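Local atomic coordinates of beta-galactosidase (Marinomonas sp. ef1, PDB entry 6Y2K), a protein that hydrolyses terminal beta-D-galactosyl residues of beta-galactosides such as lactose, acting in the cold as a hexameric GH42 glycoside hydrolase. Residues Pro205-Leu209 against Thr501-Gln505; Tyr433-Cys439 against Leu470-Ala474; Gly489-Pro495 against Arg575-Ser581; Val523-Leu529 against His548-Lys554. The contacts are given in a common frame with arbitrary orientation. Where two conformers were deposited one is given. Residue numbers count along the deposited sequence, not the author numbering.

Contact 1: Pro205-Leu209 against Thr501-Gln505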
# COMPACT_ATOMS: atom_id res chain seq x y z
N PRO A 205 19.72 -30.61 24.73
CA PRO A 205 20.15 -29.27 25.15
C PRO A 205 21.17 -29.25 26.30
O PRO A 205 21.97 -28.31 26.37
CB PRO A 205 18.83 -28.58 25.55
CG PRO A 205 17.84 -29.69 25.75
CD PRO A 205 18.24 -30.73 24.74
N SER A 206 21.15 -30.27 27.17
CA SER A 206 22.15 -30.41 28.25
C SER A 206 23.55 -30.63 27.69
O SER A 206 24.52 -30.08 28.20
CB SER A 206 21.80 -31.58 29.18
OG SER A 206 20.49 -31.45 29.71
N HIS A 207 23.61 -31.46 26.66
CA HIS A 207 24.83 -31.76 25.91
C HIS A 207 25.39 -30.49 25.27
O HIS A 207 26.58 -30.19 25.39
CB HIS A 207 24.47 -32.83 24.86
CG HIS A 207 25.62 -33.33 24.04
ND1 HIS A 207 25.44 -34.21 22.99
CD2 HIS A 207 26.95 -33.09 24.10
CE1 HIS A 207 26.60 -34.49 22.45
NE2 HIS A 207 27.54 -33.82 23.10
N ARG A 208 24.52 -29.74 24.60
CA ARG A 208 24.94 -28.52 23.92
C ARG A 208 25.36 -27.43 24.89
O ARG A 208 26.32 -26.69 24.61
CB ARG A 208 23.83 -28.01 22.99
CG ARG A 208 23.53 -28.94 21.82
CD ARG A 208 22.30 -28.50 21.05
NE ARG A 208 22.49 -27.20 20.42
CZ ARG A 208 21.52 -26.39 20.00
NH1 ARG A 208 21.86 -25.22 19.45
NH2 ARG A 208 20.23 -26.69 20.15
N LEU A 209 24.66 -27.32 26.02
CA LEU A 209 24.99 -26.30 27.03
C LEU A 209 26.34 -26.57 27.72
O LEU A 209 27.18 -25.65 27.84
CB LEU A 209 23.86 -26.15 28.06
CG LEU A 209 24.04 -25.06 29.11
CD1 LEU A 209 24.30 -23.70 28.47
CD2 LEU A 209 22.82 -24.98 30.01
N THR A 501 16.93 -25.48 35.52
CA THR A 501 17.96 -25.91 36.47
C THR A 501 19.36 -25.70 35.85
O THR A 501 19.50 -25.31 34.68
CB THR A 501 17.79 -27.40 36.83
OG1 THR A 501 17.94 -28.20 35.65
CG2 THR A 501 16.40 -27.67 37.47
N GLU A 502 20.40 -25.98 36.64
CA GLU A 502 21.79 -25.88 36.16
C GLU A 502 22.08 -26.82 34.98
O GLU A 502 22.90 -26.49 34.12
CB GLU A 502 22.78 -26.16 37.30
CG GLU A 502 24.18 -25.54 37.12
CD GLU A 502 25.13 -26.28 36.18
OE1 GLU A 502 25.01 -27.51 36.00
OE2 GLU A 502 26.03 -25.62 35.61
N THR A 503 21.41 -27.97 34.94
CA THR A 503 21.68 -29.02 33.95
C THR A 503 20.62 -29.09 32.83
O THR A 503 20.47 -30.14 32.20
CB THR A 503 21.80 -30.39 34.65
OG1 THR A 503 20.54 -30.73 35.23
CG2 THR A 503 22.84 -30.33 35.77
N TYR A 504 19.93 -27.97 32.57
CA TYR A 504 18.93 -27.83 31.51
C TYR A 504 17.71 -28.74 31.74
O TYR A 504 17.33 -29.52 30.87
CB TYR A 504 19.57 -28.04 30.12
CG TYR A 504 19.07 -27.07 29.06
CD1 TYR A 504 17.71 -26.93 28.79
CD2 TYR A 504 19.97 -26.31 28.31
CE1 TYR A 504 17.25 -26.05 27.82
CE2 TYR A 504 19.52 -25.42 27.34
CZ TYR A 504 18.16 -25.29 27.10
OH TYR A 504 17.72 -24.40 26.15
N GLN A 505 17.10 -28.62 32.91
CA GLN A 505 15.81 -29.25 33.18
C GLN A 505 14.83 -28.23 33.74
O GLN A 505 15.24 -27.19 34.24
CB GLN A 505 15.94 -30.42 34.18
CG GLN A 505 16.86 -31.54 33.71
CD GLN A 505 16.75 -32.80 34.56
OE1 GLN A 505 15.73 -33.03 35.23
NE2 GLN A 505 17.78 -33.65 34.52
O HOH W 1 17.77 -32.16 29.82

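Contact 2: Tyr433-Cys439 against Leu470-Ala474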
# COMPACT_ATOMS: atom_id res chain seq x y z
N TYR A 433 12.27 -15.12 19.36
CA TYR A 433 12.85 -14.76 20.66
C TYR A 433 14.36 -14.94 20.66
O TYR A 433 14.86 -16.00 20.30
CB TYR A 433 12.24 -15.61 21.79
CG TYR A 433 12.79 -15.25 23.16
CD1 TYR A 433 14.05 -15.70 23.58
CD2 TYR A 433 12.06 -14.44 24.03
CE1 TYR A 433 14.56 -15.35 24.83
CE2 TYR A 433 12.56 -14.09 25.28
CZ TYR A 433 13.81 -14.55 25.68
OH TYR A 433 14.30 -14.19 26.92
N ARG A 434 15.07 -13.92 21.14
CA ARG A 434 16.51 -13.98 21.33
C ARG A 434 16.86 -13.26 22.64
O ARG A 434 16.47 -12.10 22.82
CB ARG A 434 17.19 -13.31 20.15
CG ARG A 434 18.59 -13.78 19.89
CD ARG A 434 18.63 -14.98 18.96
NE ARG A 434 19.90 -15.01 18.24
CZ ARG A 434 20.07 -14.54 17.01
NH1 ARG A 434 21.27 -14.61 16.45
NH2 ARG A 434 19.06 -14.02 16.34
N TYR A 435 17.57 -13.93 23.54
CA TYR A 435 17.94 -13.35 24.83
C TYR A 435 18.61 -11.99 24.67
O TYR A 435 18.20 -11.02 25.30
CB TYR A 435 18.89 -14.28 25.58
CG TYR A 435 19.43 -13.75 26.90
CD1 TYR A 435 18.60 -13.61 28.01
CD2 TYR A 435 20.78 -13.41 27.05
CE1 TYR A 435 19.10 -13.15 29.23
CE2 TYR A 435 21.28 -12.96 28.26
CZ TYR A 435 20.44 -12.84 29.35
OH TYR A 435 20.91 -12.40 30.56
N PHE A 436 19.61 -11.93 23.81
CA PHE A 436 20.34 -10.68 23.58
C PHE A 436 19.42 -9.56 23.09
O PHE A 436 19.53 -8.42 23.55
CB PHE A 436 21.50 -10.88 22.60
CG PHE A 436 22.43 -9.71 22.55
CD1 PHE A 436 22.13 -8.60 21.77
CD2 PHE A 436 23.59 -9.70 23.30
CE1 PHE A 436 22.98 -7.51 21.74
CE2 PHE A 436 24.45 -8.61 23.28
CZ PHE A 436 24.14 -7.51 22.49
N PHE A 437 18.52 -9.88 22.15
CA PHE A 437 17.60 -8.88 21.60
C PHE A 437 16.70 -8.34 22.72
O PHE A 437 16.49 -7.14 22.82
CB PHE A 437 16.70 -9.47 20.50
CG PHE A 437 17.40 -9.85 19.21
CD1 PHE A 437 18.79 -9.96 19.10
CD2 PHE A 437 16.62 -10.20 18.11
CE1 PHE A 437 19.38 -10.37 17.91
CE2 PHE A 437 17.20 -10.60 16.92
CZ PHE A 437 18.58 -10.69 16.82
N TRP A 438 16.17 -9.24 23.53
CA TRP A 438 15.28 -8.87 24.63
C TRP A 438 16.00 -7.97 25.65
O TRP A 438 15.46 -6.94 26.04
CB TRP A 438 14.70 -10.12 25.31
CG TRP A 438 13.85 -9.85 26.53
CD1 TRP A 438 14.09 -10.30 27.78
CD2 TRP A 438 12.64 -9.08 26.60
NE1 TRP A 438 13.12 -9.86 28.65
CE2 TRP A 438 12.21 -9.11 27.95
CE3 TRP A 438 11.88 -8.36 25.66
CZ2 TRP A 438 11.04 -8.46 28.39
CZ3 TRP A 438 10.72 -7.71 26.09
CH2 TRP A 438 10.32 -7.75 27.45
N CYS A 439 17.23 -8.35 26.03
CA CYS A 439 18.05 -7.52 26.92
C CYS A 439 18.29 -6.13 26.33
O CYS A 439 18.11 -5.10 27.00
CB CYS A 439 19.40 -8.19 27.24
SG CYS A 439 19.34 -9.68 28.27
N LEU A 470 16.18 -8.23 35.82
CA LEU A 470 16.70 -9.50 35.29
C LEU A 470 15.87 -9.84 34.04
O LEU A 470 14.77 -10.37 34.16
CB LEU A 470 16.59 -10.64 36.31
CG LEU A 470 17.02 -10.52 37.78
CD1 LEU A 470 17.41 -11.89 38.34
CD2 LEU A 470 18.10 -9.50 38.07
N PRO A 471 16.37 -9.50 32.83
CA PRO A 471 15.51 -9.67 31.66
C PRO A 471 15.01 -11.09 31.44
O PRO A 471 13.86 -11.27 31.06
CB PRO A 471 16.41 -9.23 30.50
CG PRO A 471 17.31 -8.23 31.12
CD PRO A 471 17.61 -8.78 32.48
N ALA A 472 15.89 -12.08 31.67
CA ALA A 472 15.56 -13.50 31.47
C ALA A 472 16.64 -14.37 32.12
O ALA A 472 17.46 -15.00 31.44
CB ALA A 472 15.43 -13.81 29.99
N GLN A 473 16.65 -14.38 33.45
CA GLN A 473 17.69 -15.08 34.21
C GLN A 473 17.29 -16.55 34.31
O GLN A 473 16.74 -16.99 35.32
CB GLN A 473 17.86 -14.41 35.58
CG GLN A 473 19.07 -14.87 36.38
CD GLN A 473 20.42 -14.60 35.71
OE1 GLN A 473 20.54 -13.65 34.95
NE2 GLN A 473 21.42 -15.42 35.98
N ALA A 474 17.55 -17.29 33.23
CA ALA A 474 16.99 -18.64 33.01
C ALA A 474 17.23 -19.59 34.18
O ALA A 474 16.28 -20.17 34.70
CB ALA A 474 17.54 -19.22 31.71
O HOH W 2 12.38 -12.97 28.47
O HOH W 3 19.28 -12.03 32.95

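Contact 3: Gly489-Pro495 against Arg575-Ser581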
# COMPACT_ATOMS: atom_id res chain seq x y z
N GLY A 489 16.32 -2.95 47.16
CA GLY A 489 15.79 -2.10 46.08
C GLY A 489 14.55 -2.71 45.43
O GLY A 489 13.90 -3.60 46.00
N VAL A 490 14.24 -2.24 44.22
CA VAL A 490 13.08 -2.69 43.46
C VAL A 490 13.51 -3.73 42.42
O VAL A 490 14.44 -3.49 41.67
CB VAL A 490 12.36 -1.50 42.78
CG1 VAL A 490 11.19 -1.98 41.93
CG2 VAL A 490 11.89 -0.50 43.83
N LEU A 491 12.84 -4.87 42.39
CA LEU A 491 13.16 -5.97 41.47
C LEU A 491 12.09 -6.16 40.40
O LEU A 491 10.91 -6.29 40.72
CB LEU A 491 13.29 -7.29 42.24
CG LEU A 491 13.49 -8.57 41.42
CD1 LEU A 491 14.82 -8.55 40.68
CD2 LEU A 491 13.36 -9.82 42.29
N LEU A 492 12.53 -6.22 39.14
CA LEU A 492 11.72 -6.73 38.03
C LEU A 492 12.39 -7.97 37.42
O LEU A 492 13.49 -7.88 36.85
CB LEU A 492 11.53 -5.66 36.95
CG LEU A 492 10.77 -6.10 35.68
CD1 LEU A 492 9.37 -6.57 36.04
CD2 LEU A 492 10.71 -4.98 34.64
N ALA A 493 11.75 -9.12 37.56
CA ALA A 493 12.18 -10.35 36.92
C ALA A 493 11.38 -10.54 35.63
O ALA A 493 10.16 -10.48 35.64
CB ALA A 493 11.99 -11.54 37.84
N GLY A 494 12.09 -10.75 34.53
CA GLY A 494 11.47 -10.85 33.22
C GLY A 494 11.13 -12.28 32.84
O GLY A 494 11.42 -13.21 33.60
N PRO A 495 10.50 -12.46 31.67
CA PRO A 495 10.05 -13.80 31.28
C PRO A 495 11.19 -14.82 31.19
O PRO A 495 12.32 -14.46 30.83
CB PRO A 495 9.42 -13.59 29.90
CG PRO A 495 9.08 -12.14 29.86
CD PRO A 495 10.11 -11.44 30.69
N ARG A 575 8.09 -4.13 46.45
CA ARG A 575 9.36 -3.99 45.74
C ARG A 575 9.70 -5.16 44.79
O ARG A 575 10.81 -5.20 44.26
CB ARG A 575 10.50 -3.81 46.76
CG ARG A 575 10.35 -2.58 47.65
CD ARG A 575 11.60 -2.36 48.51
NE ARG A 575 11.74 -3.37 49.56
CZ ARG A 575 12.45 -4.50 49.50
NH1 ARG A 575 13.16 -4.85 48.42
NH2 ARG A 575 12.46 -5.32 50.56
N HIS A 576 8.76 -6.08 44.56
CA HIS A 576 9.02 -7.27 43.73
C HIS A 576 7.97 -7.43 42.62
O HIS A 576 6.78 -7.46 42.90
CB HIS A 576 9.08 -8.52 44.60
CG HIS A 576 10.02 -8.40 45.76
ND1 HIS A 576 9.61 -8.02 47.02
CD2 HIS A 576 11.36 -8.59 45.84
CE1 HIS A 576 10.65 -7.99 47.83
NE2 HIS A 576 11.72 -8.33 47.14
N TYR A 577 8.44 -7.55 41.37
CA TYR A 577 7.56 -7.68 40.20
C TYR A 577 8.08 -8.75 39.24
O TYR A 577 9.29 -8.96 39.14
CB TYR A 577 7.45 -6.32 39.47
CG TYR A 577 6.90 -5.25 40.39
CD1 TYR A 577 7.74 -4.58 41.29
CD2 TYR A 577 5.54 -4.94 40.41
CE1 TYR A 577 7.24 -3.63 42.16
CE2 TYR A 577 5.03 -3.98 41.27
CZ TYR A 577 5.88 -3.33 42.14
OH TYR A 577 5.38 -2.38 43.01
N TYR A 578 7.15 -9.46 38.60
CA TYR A 578 7.43 -10.44 37.56
C TYR A 578 6.69 -10.08 36.27
O TYR A 578 5.49 -9.77 36.29
CB TYR A 578 7.01 -11.86 37.99
CG TYR A 578 7.35 -12.91 36.95
CD1 TYR A 578 8.64 -13.41 36.85
CD2 TYR A 578 6.40 -13.36 36.03
CE1 TYR A 578 8.97 -14.35 35.88
CE2 TYR A 578 6.72 -14.31 35.06
CZ TYR A 578 8.01 -14.79 34.99
OH TYR A 578 8.36 -15.73 34.03
N LEU A 579 7.41 -10.16 35.15
CA LEU A 579 6.86 -9.94 33.81
C LEU A 579 6.92 -11.26 33.06
O LEU A 579 7.98 -11.85 32.92
CB LEU A 579 7.68 -8.87 33.09
CG LEU A 579 7.44 -8.60 31.59
CD1 LEU A 579 6.02 -8.11 31.34
CD2 LEU A 579 8.46 -7.58 31.09
N GLY A 580 5.77 -11.72 32.55
CA GLY A 580 5.65 -13.02 31.91
C GLY A 580 5.52 -13.02 30.39
O GLY A 580 5.54 -14.09 29.78
N SER A 581 5.36 -11.84 29.78
CA SER A 581 5.31 -11.72 28.31
C SER A 581 6.25 -10.62 27.84
O SER A 581 6.52 -9.67 28.59
CB SER A 581 3.89 -11.42 27.84
OG SER A 581 2.98 -12.45 28.22

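Contact 4: Val523-Leu529 against His548-Lys554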
# COMPACT_ATOMS: atom_id res chain seq x y z
N VAL A 523 4.12 -20.61 36.18
CA VAL A 523 4.00 -20.63 34.72
C VAL A 523 3.48 -22.00 34.34
O VAL A 523 4.21 -22.99 34.38
CB VAL A 523 5.33 -20.36 34.00
CG1 VAL A 523 5.15 -20.41 32.48
CG2 VAL A 523 5.92 -19.02 34.44
N GLU A 524 2.21 -22.05 33.97
CA GLU A 524 1.54 -23.31 33.66
C GLU A 524 2.00 -23.85 32.31
O GLU A 524 2.18 -25.06 32.15
CB GLU A 524 0.03 -23.12 33.67
CG GLU A 524 -0.52 -22.66 35.02
CD GLU A 524 -2.01 -22.40 35.00
OE1 GLU A 524 -2.55 -21.96 33.96
OE2 GLU A 524 -2.66 -22.62 36.04
N ARG A 525 2.14 -22.96 31.34
CA ARG A 525 2.65 -23.30 30.01
C ARG A 525 3.01 -22.03 29.25
O ARG A 525 2.72 -20.93 29.72
CB ARG A 525 1.64 -24.14 29.21
CG ARG A 525 0.27 -23.52 29.02
CD ARG A 525 -0.63 -24.47 28.22
NE ARG A 525 -1.84 -23.82 27.75
CZ ARG A 525 -2.75 -24.37 26.95
NH1 ARG A 525 -2.58 -25.59 26.45
NH2 ARG A 525 -3.82 -23.66 26.61
N VAL A 526 3.64 -22.18 28.08
CA VAL A 526 4.09 -21.06 27.26
C VAL A 526 3.40 -21.06 25.88
O VAL A 526 3.35 -22.08 25.21
CB VAL A 526 5.62 -21.13 27.01
CG1 VAL A 526 6.09 -19.98 26.12
CG2 VAL A 526 6.39 -21.10 28.33
N ASP A 527 2.91 -19.88 25.50
CA ASP A 527 2.41 -19.59 24.16
C ASP A 527 3.57 -18.88 23.43
O ASP A 527 3.87 -17.71 23.72
CB ASP A 527 1.16 -18.69 24.30
CG ASP A 527 0.54 -18.29 22.97
OD1 ASP A 527 0.59 -19.06 22.00
OD2 ASP A 527 -0.06 -17.19 22.91
N ALA A 528 4.26 -19.62 22.55
CA ALA A 528 5.46 -19.13 21.87
C ALA A 528 5.06 -18.71 20.46
O ALA A 528 4.61 -19.54 19.67
CB ALA A 528 6.53 -20.20 21.86
N LEU A 529 5.22 -17.42 20.17
CA LEU A 529 4.50 -16.76 19.07
C LEU A 529 5.35 -16.28 17.89
O LEU A 529 6.49 -15.83 18.08
CB LEU A 529 3.72 -15.56 19.62
CG LEU A 529 2.52 -15.87 20.53
CD1 LEU A 529 2.05 -14.60 21.23
CD2 LEU A 529 1.38 -16.52 19.76
N HIS A 548 6.03 -12.55 20.76
CA HIS A 548 7.07 -13.60 20.82
C HIS A 548 6.91 -14.65 21.92
O HIS A 548 7.06 -15.85 21.66
CB HIS A 548 8.50 -13.02 20.89
CG HIS A 548 8.79 -12.01 19.83
ND1 HIS A 548 9.72 -11.00 20.00
CD2 HIS A 548 8.30 -11.86 18.58
CE1 HIS A 548 9.77 -10.27 18.90
NE2 HIS A 548 8.92 -10.77 18.02
N TRP A 549 6.66 -14.18 23.15
CA TRP A 549 6.64 -15.02 24.33
C TRP A 549 5.51 -14.58 25.26
O TRP A 549 5.43 -13.41 25.63
CB TRP A 549 7.99 -14.90 25.04
CG TRP A 549 8.23 -15.95 26.06
CD1 TRP A 549 8.01 -15.86 27.40
CD2 TRP A 549 8.75 -17.26 25.82
NE1 TRP A 549 8.35 -17.04 28.02
CE2 TRP A 549 8.81 -17.91 27.07
CE3 TRP A 549 9.16 -17.94 24.67
CZ2 TRP A 549 9.28 -19.23 27.21
CZ3 TRP A 549 9.63 -19.24 24.80
CH2 TRP A 549 9.68 -19.88 26.07
N HIS A 550 4.65 -15.52 25.62
CA HIS A 550 3.37 -15.24 26.26
C HIS A 550 3.08 -16.34 27.29
O HIS A 550 2.48 -17.36 26.97
CB HIS A 550 2.29 -15.15 25.16
CG HIS A 550 0.90 -14.85 25.64
ND1 HIS A 550 -0.22 -15.35 25.00
CD2 HIS A 550 0.44 -14.07 26.65
CE1 HIS A 550 -1.31 -14.91 25.61
NE2 HIS A 550 -0.94 -14.13 26.61
N GLU A 551 3.55 -16.13 28.51
CA GLU A 551 3.40 -17.14 29.57
C GLU A 551 1.98 -17.15 30.12
O GLU A 551 1.42 -16.10 30.38
CB GLU A 551 4.40 -16.91 30.71
CG GLU A 551 5.82 -17.26 30.32
CD GLU A 551 6.87 -16.75 31.28
OE1 GLU A 551 6.52 -16.20 32.36
OE2 GLU A 551 8.06 -16.92 30.95
N GLN A 552 1.43 -18.35 30.27
CA GLN A 552 0.13 -18.57 30.90
C GLN A 552 0.41 -18.80 32.39
O GLN A 552 1.02 -19.81 32.76
CB GLN A 552 -0.57 -19.78 30.29
CG GLN A 552 -1.93 -20.10 30.89
CD GLN A 552 -2.54 -21.36 30.30
OE1 GLN A 552 -2.71 -21.48 29.08
NE2 GLN A 552 -2.89 -22.30 31.16
N ILE A 553 -0.05 -17.87 33.24
CA ILE A 553 0.38 -17.80 34.65
C ILE A 553 -0.82 -17.85 35.60
O ILE A 553 -1.87 -17.26 35.32
CB ILE A 553 1.19 -16.51 34.90
CG1 ILE A 553 2.54 -16.58 34.16
CG2 ILE A 553 1.45 -16.27 36.39
CD1 ILE A 553 3.27 -15.26 34.07
N LYS A 554 -0.65 -18.55 36.71
CA LYS A 554 -1.58 -18.53 37.84
C LYS A 554 -0.88 -17.86 39.01
O LYS A 554 0.25 -18.22 39.37
CB LYS A 554 -2.04 -19.94 38.21
CG LYS A 554 -3.04 -19.97 39.35
CD LYS A 554 -3.85 -21.25 39.37
CE LYS A 554 -4.90 -21.23 40.48
NZ LYS A 554 -6.05 -22.15 40.19

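Contact 1: Pro205-Leu209 against Thr501-Gln505
This is a small interdomain contact, in which the first turn of helix 205-233, within the TIM-barrel family region, meets a type I beta turn, Thr501 to Tyr504, of the trimerisation domain. Tyr504 is the main wedge. Its aromatic ring offers a flat apolar face to Pro205, whose CB sits 3.5 Å from the ring centroid almost on the normal, a CH-pi contact, while CD2 of Leu209, one helical turn later, packs 3.6 Å from CD2 of Tyr504. Proline suits the start of a helix, where its missing amide hydrogen costs nothing. The phenol end of Tyr504 reaches Ser423 O, and Glu502 pairs with Lys167. A second subunit also touches here, its Gln363 hydrogen-bonded to Tyr504 O. Ser206, short enough to fit beside the backbone, supplies the direct polar link: its OG donates to Thr503 O at 2.8 Å and accepts from a water, 2.8 Å away, that also donates to Tyr504 O at 2.9 Å.

Contact 2: Tyr433-Cys439 against Leu470-Ala474
Three aromatic side chains, Tyr433 just before helix 435-448 and Tyr435 and Trp438 in its first turn, close around the Pro471-Ala472 corner that follows strand 467-470. All three adopt the t rotamer at chi1. From Trp438, whose CA-to-CB bond points at the loop, this carries the indole edge to the backbone: NE1 donates to Pro471 O at 2.9 Å, and CD1 packs 3.7 Å from Pro471 CB. The bond satisfies the indole's one polar group in a buried place. Tyr435 leaves the helix sideways, yet its extended ring passes Ala472, with CD1 3.7 Å from Ala472 CB; its OH bonds to Asp417 N and to a water that also donates to Gln473 OE1. Tyr433 OH lies 3.3 Å from Ala472 CB, and the small methyl of Ala472 fits between the two tyrosines. Cys439, m at chi1, sets SG 3.7 Å from Pro471 CB, a compact apolar filling where the backbones come close. Gln473 centres an inverse gamma turn. A helix N-terminus set against the loop leaving the C-terminal end of a parallel strand is characteristic of layered alpha/beta folds, consistent with this domain's assignment to the glutaminase clan, that of class I amidotransferases.

Contact 3: Gly489-Pro495 against Arg575-Ser581
Four main-chain hydrogen bonds join the two strands: Leu491 N to Arg575 O (2.8 Å), Tyr577 N to Leu491 O (2.8 Å), Ala493 N to Tyr577 O (2.9 Å) and Leu579 N to Ala493 O (2.8 Å). Leu491 and Ala493 each use both N and O, bonding to residues on either side of their partners His576 and Tyr578, as parallel pairing requires. At the edge, Arg575 NH1 donates to Gly489 O at 2.8 Å and also bonds to Tyr487 O, its long side chain folding back over the strand start. The pairing stops at Pro495: its N lies 2.9 Å from Leu579 O but has no hydrogen to give. The strands run parallel at 16° in the mixed sheet of the trimerisation domain, an alpha/beta core in which 490-493 lies between 467-470 and 576-579. One sheet face carries Leu492 and Tyr577, with Leu492 CD1 3.9 Å from Tyr577 CB; these branched and aromatic side chains pack under helix 585-598, both touching Leu595. The opposite face carries Leu491, Ala493, His576 and Tyr578. Ala493 is small enough to admit the Tyr578 ring, its CB 4.0 Å from CD1, and Tyr578 OH reaches Glu551. Just past strand 490-493, Pro495 CD packs 4.0 Å from Leu579 CG, and the proline also touches Trp438 of helix 435-448.

Contact 4: Val523-Leu529 against His548-Lys554
Backbone hydrogen bonds make this an antiparallel strand pair, 521-528 with 549-555, with a beta bulge. Asp527 N donates to His550 O at 2.9 Å, returned by a weak bond from His550 N to Asp527 O, and Leu529 N donates to His548 O at 2.8 Å. Between the Val523-Ile553 and Arg525-Gln552 pairs the register slips by one, Glu524 being the extra residue: its N bonds to Gln552 O at 2.8 Å, while Gln552 N bonds to Arg525 O at 2.9 Å. Side-chain polar bonds gather on the face of Arg525, Asp527, His550 and Gln552. The Gln552 amide, donor and acceptor at once, gives NE2 to Glu524 OE1 and takes Arg525 NE on OE1, each at 2.8 Å. His550 ND1 donates to Asp527 OD2 at 2.8 Å, and its NE2 bonds to Asp563. On the other face Trp549 NE1 donates to Glu551 OE2 at 2.9 Å, and Glu551 OE1 bonds to Tyr578 OH. Apolar packing lies mostly on this second face, where Val526 CG1 stands 3.4 Å from the centroid of the six-membered ring of Trp549, a CH-pi contact. The polar face meets a second subunit, whose Arg288 forms a salt bridge with Asp527 and whose Glu377 bonds to Gln552. Within the chain, Trp549 packs on Cys582 of strand 581-583, and Val523 and Ile553 on Tyr578 of strand 576-579.

In the fold
Contacts 2, 3 and 4 form one continuous body within the trimerisation domain. The centres of contacts 2 and 3 lie about 13 Å apart, and strand 467-470 pairs with strand 490-493 through probable hydrogen bonds from Leu470 N to Leu492 O (2.9 Å) and from Gly494 N to Leu470 O (2.7 Å). Contact 4, centred about 16 Å from contact 3, is tied to it by Tyr578 OH and Glu551 OE1, 2.5 Å apart, and meets contact 2 where Tyr433 packs on Trp549. Contact 1 stands apart, its nearest atoms about 5 Å from contact 2, and links this domain to the barrel region. Contacts 1 and 4, centres about 21 Å apart, both touch the second subunit, consistent with roles in the hexamer.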